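Long-range contact in epsin 1 (Danio rerio, PDB 5LP0), which probably binds membranes rich in phosphatidylinositol 4,5-bisphosphate, bends them and helps clathrin-coated invaginations form during receptor-mediated endocytosis: residues Cys84-Gln98 with Val111-Glu125. Numbering follows the deposited sequence.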
# COMPACT_ATOMS: atom_id res chain seq x y z
N CYS A 84 -2.67 1.64 -10.07
CA CYS A 84 -2.10 2.74 -9.31
C CYS A 84 -1.78 3.93 -10.23
O CYS A 84 -2.02 5.08 -9.88
CB CYS A 84 -0.84 2.32 -8.58
SG CYS A 84 -1.14 1.31 -7.15
N ARG A 85 -1.28 3.63 -11.42
CA ARG A 85 -0.97 4.67 -12.39
C ARG A 85 -2.25 5.33 -12.86
O ARG A 85 -2.29 6.55 -13.05
CB ARG A 85 -0.18 4.11 -13.59
CG ARG A 85 1.27 3.80 -13.30
CD ARG A 85 2.08 3.52 -14.59
NE ARG A 85 1.75 2.21 -15.16
CZ ARG A 85 2.24 1.06 -14.72
NH1 ARG A 85 3.09 1.05 -13.71
NH2 ARG A 85 1.89 -0.10 -15.28
N GLU A 86 -3.31 4.53 -13.03
CA GLU A 86 -4.63 5.06 -13.37
C GLU A 86 -5.19 5.98 -12.28
O GLU A 86 -5.91 6.93 -12.57
CB GLU A 86 -5.65 3.93 -13.61
CG GLU A 86 -5.55 3.24 -14.95
CD GLU A 86 -6.59 2.12 -15.08
OE1 GLU A 86 -7.41 1.94 -14.16
OE2 GLU A 86 -6.56 1.43 -16.11
N ASN A 87 -4.87 5.67 -11.03
CA ASN A 87 -5.37 6.43 -9.90
C ASN A 87 -4.27 7.23 -9.23
O ASN A 87 -4.25 7.36 -8.01
CB ASN A 87 -6.02 5.51 -8.88
CG ASN A 87 -7.32 4.93 -9.38
OD1 ASN A 87 -7.33 3.88 -9.99
ND2 ASN A 87 -8.43 5.63 -9.12
N ILE A 88 -3.37 7.79 -10.04
CA ILE A 88 -2.17 8.41 -9.50
C ILE A 88 -2.47 9.62 -8.60
O ILE A 88 -1.71 9.90 -7.67
CB ILE A 88 -1.17 8.79 -10.61
CG1 ILE A 88 0.17 9.16 -10.01
CG2 ILE A 88 -1.69 9.94 -11.46
CD1 ILE A 88 0.84 8.00 -9.31
N TYR A 89 -3.56 10.34 -8.86
CA TYR A 89 -3.91 11.50 -8.05
C TYR A 89 -4.09 11.12 -6.58
O TYR A 89 -3.77 11.91 -5.70
CB TYR A 89 -5.20 12.18 -8.56
CG TYR A 89 -5.21 12.59 -10.02
CD1 TYR A 89 -4.11 13.16 -10.61
CD2 TYR A 89 -6.36 12.44 -10.78
CE1 TYR A 89 -4.14 13.54 -11.95
CE2 TYR A 89 -6.40 12.82 -12.12
CZ TYR A 89 -5.29 13.37 -12.70
OH TYR A 89 -5.33 13.75 -14.02
N ALA A 90 -4.61 9.92 -6.32
CA ALA A 90 -4.82 9.43 -4.96
C ALA A 90 -3.51 9.21 -4.22
O ALA A 90 -3.48 9.21 -2.99
CB ALA A 90 -5.63 8.14 -4.99
N VAL A 91 -2.41 9.04 -4.95
CA VAL A 91 -1.09 9.01 -4.32
C VAL A 91 -0.48 10.43 -4.26
O VAL A 91 0.03 10.86 -3.23
CB VAL A 91 -0.14 8.06 -5.05
CG1 VAL A 91 1.19 7.94 -4.29
CG2 VAL A 91 -0.78 6.70 -5.21
N GLN A 92 -0.58 11.18 -5.35
CA GLN A 92 -0.01 12.54 -5.41
C GLN A 92 -0.56 13.45 -4.32
O GLN A 92 0.17 14.25 -3.76
CB GLN A 92 -0.28 13.16 -6.79
CG GLN A 92 0.54 12.56 -7.88
CD GLN A 92 0.17 13.08 -9.25
OE1 GLN A 92 -0.91 13.64 -9.44
NE2 GLN A 92 1.07 12.89 -10.21
N THR A 93 -1.84 13.30 -3.99
CA THR A 93 -2.45 14.17 -3.00
C THR A 93 -1.76 14.01 -1.66
O THR A 93 -1.77 14.93 -0.84
CB THR A 93 -3.95 13.90 -2.88
OG1 THR A 93 -4.54 14.88 -2.05
CG2 THR A 93 -4.28 12.51 -2.29
N LEU A 94 -1.16 12.85 -1.43
CA LEU A 94 -0.55 12.55 -0.14
C LEU A 94 0.77 13.30 0.09
O LEU A 94 1.25 13.36 1.22
CB LEU A 94 -0.33 11.05 0.01
CG LEU A 94 -1.64 10.24 -0.08
CD1 LEU A 94 -1.34 8.73 0.02
CD2 LEU A 94 -2.65 10.66 0.97
N LYS A 95 1.32 13.88 -0.97
CA LYS A 95 2.49 14.76 -0.83
C LYS A 95 2.09 16.04 -0.09
O LYS A 95 2.96 16.77 0.35
CB LYS A 95 3.08 15.09 -2.20
CG LYS A 95 3.64 13.84 -2.92
CD LYS A 95 4.08 14.07 -4.35
CE LYS A 95 5.21 15.07 -4.41
NZ LYS A 95 5.66 15.26 -5.82
N ASP A 96 0.78 16.28 0.03
CA ASP A 96 0.24 17.43 0.77
C ASP A 96 -0.34 17.08 2.13
O ASP A 96 -0.90 17.94 2.80
CB ASP A 96 -0.88 18.11 -0.05
CG ASP A 96 -0.45 18.47 -1.45
OD1 ASP A 96 0.65 19.03 -1.60
OD2 ASP A 96 -1.21 18.19 -2.40
N PHE A 97 -0.23 15.82 2.53
CA PHE A 97 -0.86 15.34 3.76
C PHE A 97 -0.28 16.04 4.98
O PHE A 97 0.93 16.15 5.10
CB PHE A 97 -0.66 13.83 3.87
CG PHE A 97 -1.34 13.20 5.05
CD1 PHE A 97 -2.57 12.59 4.90
CD2 PHE A 97 -0.75 13.18 6.30
CE1 PHE A 97 -3.19 11.98 5.95
CE2 PHE A 97 -1.39 12.57 7.37
CZ PHE A 97 -2.62 11.99 7.18
N GLN A 98 -1.15 16.50 5.87
CA GLN A 98 -0.75 17.19 7.10
C GLN A 98 -1.23 16.45 8.33
O GLN A 98 -2.40 16.07 8.40
CB GLN A 98 -1.35 18.60 7.18
CG GLN A 98 -1.12 19.50 5.99
CD GLN A 98 0.35 19.82 5.76
OE1 GLN A 98 1.04 20.28 6.67
NE2 GLN A 98 0.83 19.58 4.55
N VAL A 111 4.51 10.76 5.84
CA VAL A 111 3.54 10.48 4.78
C VAL A 111 3.94 11.20 3.50
O VAL A 111 3.93 10.61 2.42
CB VAL A 111 2.11 10.88 5.19
CG1 VAL A 111 1.13 10.71 4.04
CG2 VAL A 111 1.68 10.03 6.37
N ARG A 112 4.34 12.47 3.60
CA ARG A 112 4.63 13.26 2.42
C ARG A 112 5.84 12.72 1.69
O ARG A 112 5.85 12.65 0.46
CB ARG A 112 4.86 14.74 2.79
CG ARG A 112 3.61 15.43 3.36
CD ARG A 112 3.80 16.93 3.56
NE ARG A 112 4.71 17.33 4.64
CZ ARG A 112 4.38 17.48 5.92
NH1 ARG A 112 3.16 17.22 6.35
NH2 ARG A 112 5.30 17.91 6.79
N GLU A 113 6.85 12.31 2.44
CA GLU A 113 8.06 11.79 1.82
C GLU A 113 7.83 10.43 1.16
O GLU A 113 8.30 10.20 0.05
CB GLU A 113 9.20 11.71 2.84
CG GLU A 113 10.46 11.05 2.33
CD GLU A 113 11.21 11.87 1.30
OE1 GLU A 113 10.84 13.04 1.07
OE2 GLU A 113 12.17 11.33 0.72
N LYS A 114 7.11 9.53 1.84
CA LYS A 114 6.78 8.23 1.28
C LYS A 114 5.95 8.40 -0.00
O LYS A 114 6.20 7.71 -0.99
CB LYS A 114 6.08 7.36 2.33
CG LYS A 114 5.77 5.94 1.86
CD LYS A 114 5.28 5.03 2.99
CE LYS A 114 6.44 4.51 3.82
NZ LYS A 114 7.28 3.52 3.09
N ALA A 115 4.99 9.32 -0.00
CA ALA A 115 4.20 9.61 -1.19
C ALA A 115 5.08 10.12 -2.33
O ALA A 115 4.92 9.70 -3.47
CB ALA A 115 3.11 10.63 -0.87
N LYS A 116 5.99 11.03 -2.04
CA LYS A 116 6.90 11.56 -3.06
C LYS A 116 7.62 10.42 -3.76
O LYS A 116 7.70 10.37 -5.01
CB LYS A 116 7.91 12.50 -2.39
CG LYS A 116 8.94 13.08 -3.32
CD LYS A 116 9.98 13.90 -2.57
CE LYS A 116 11.01 14.44 -3.53
NZ LYS A 116 11.84 15.48 -2.87
N GLN A 117 8.19 9.51 -2.96
CA GLN A 117 8.95 8.39 -3.52
C GLN A 117 8.08 7.42 -4.31
O GLN A 117 8.52 6.87 -5.33
CB GLN A 117 9.75 7.66 -2.43
CG GLN A 117 10.67 8.58 -1.65
CD GLN A 117 11.73 9.26 -2.48
OE1 GLN A 117 12.05 8.85 -3.59
NE2 GLN A 117 12.34 10.27 -1.90
N LEU A 118 6.86 7.19 -3.85
CA LEU A 118 5.99 6.26 -4.53
C LEU A 118 5.54 6.83 -5.86
O LEU A 118 5.42 6.11 -6.84
CB LEU A 118 4.80 5.89 -3.62
CG LEU A 118 3.75 4.90 -4.11
CD1 LEU A 118 4.45 3.63 -4.55
CD2 LEU A 118 2.73 4.59 -3.03
N VAL A 119 5.34 8.14 -5.93
CA VAL A 119 4.94 8.78 -7.17
C VAL A 119 6.07 8.69 -8.19
O VAL A 119 5.82 8.35 -9.35
CB VAL A 119 4.56 10.26 -6.95
CG1 VAL A 119 4.42 10.97 -8.29
CG2 VAL A 119 3.25 10.38 -6.16
N THR A 120 7.32 8.97 -7.79
CA THR A 120 8.43 8.88 -8.77
C THR A 120 8.61 7.45 -9.29
O THR A 120 8.86 7.25 -10.49
CB THR A 120 9.77 9.44 -8.25
OG1 THR A 120 10.30 8.59 -7.24
CG2 THR A 120 9.62 10.84 -7.72
N LEU A 121 8.44 6.47 -8.42
CA LEU A 121 8.49 5.07 -8.85
C LEU A 121 7.40 4.76 -9.88
O LEU A 121 7.68 4.18 -10.93
CB LEU A 121 8.30 4.15 -7.66
CG LEU A 121 8.11 2.69 -8.03
CD1 LEU A 121 9.31 2.14 -8.81
CD2 LEU A 121 7.88 1.94 -6.75
N LEU A 122 6.15 5.12 -9.58
CA LEU A 122 5.03 4.80 -10.45
C LEU A 122 5.14 5.44 -11.84
O LEU A 122 4.66 4.89 -12.82
CB LEU A 122 3.70 5.18 -9.79
CG LEU A 122 3.21 4.20 -8.73
CD1 LEU A 122 2.11 4.80 -7.90
CD2 LEU A 122 2.76 2.91 -9.42
N LYS A 123 5.79 6.60 -11.91
CA LYS A 123 5.91 7.31 -13.17
C LYS A 123 7.02 6.75 -14.08
O LYS A 123 7.16 7.20 -15.22
CB LYS A 123 6.11 8.81 -12.93
CG LYS A 123 4.86 9.50 -12.34
CD LYS A 123 5.09 10.99 -12.09
CE LYS A 123 3.84 11.70 -11.58
NZ LYS A 123 4.14 13.12 -11.21
N ASP A 124 7.78 5.77 -13.60
CA ASP A 124 8.95 5.27 -14.34
C ASP A 124 8.88 3.76 -14.58
O ASP A 124 9.19 2.97 -13.68
CB ASP A 124 10.22 5.61 -13.57
CG ASP A 124 11.45 5.46 -14.42
OD1 ASP A 124 11.55 4.46 -15.14
OD2 ASP A 124 12.32 6.36 -14.36
N GLU A 125 8.48 3.36 -15.78
CA GLU A 125 8.23 1.94 -16.07
C GLU A 125 9.51 1.10 -16.07
O GLU A 125 9.48 -0.08 -15.68
CB GLU A 125 7.41 1.80 -17.36
CG GLU A 125 6.15 2.66 -17.32
CD GLU A 125 4.98 2.08 -18.10
OE1 GLU A 125 4.83 0.84 -18.15
OE2 GLU A 125 4.18 2.88 -18.64
O HOH W 1 7.18 12.73 -6.45
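V91 turns CG1 anti to its backbone N (chi1 -175°), which carries this methyl to V119 CG2, 3.7 Å away. A bend at chi3 of R112 (-70°) helps to place NH1 at the carbonyl oxygen of F97. These two groups mark an apolar middle and one polar end of the contact. V91 is a knob in a hole formed by A115, L118, V119 and L122 of helix 108-122. It crosses L118 at about a right angle but slides past V119 in the opposite direction. Further along, L122 reaches C84 CB with CD2 (3.7 Å) and I88 CD1 with CD1 (3.7 Å). A115 CB packs on L94 CB at 3.6 Å. V111 CG1 rests against F97 CB and CG, oblique to the ring. R112 NH1 donates to F97 O at 2.8 Å. The bond is nearly straight (160° at the hydrogen) and lies in both the carbonyl and guanidinium planes. D106 holds R112 NH2 in a salt bridge, so two groups fix the guanidinium. K95 lays its aliphatic chain along A115 and K116. A water lies 3.0 Å from K95 NZ and 2.8 Å from K116 O, bridging the two. W49 of helix 38-51 also touches C84 and V91, while L118 packs on I73 of helix 59-75. The contact therefore joins successive helices of the all-helical ENTH domain. Its chemistry implies cohesion mainly through aliphatic packing, much of it buried, with R112 tying the chain after the 3-10 segment 93-96 to helix 108-122.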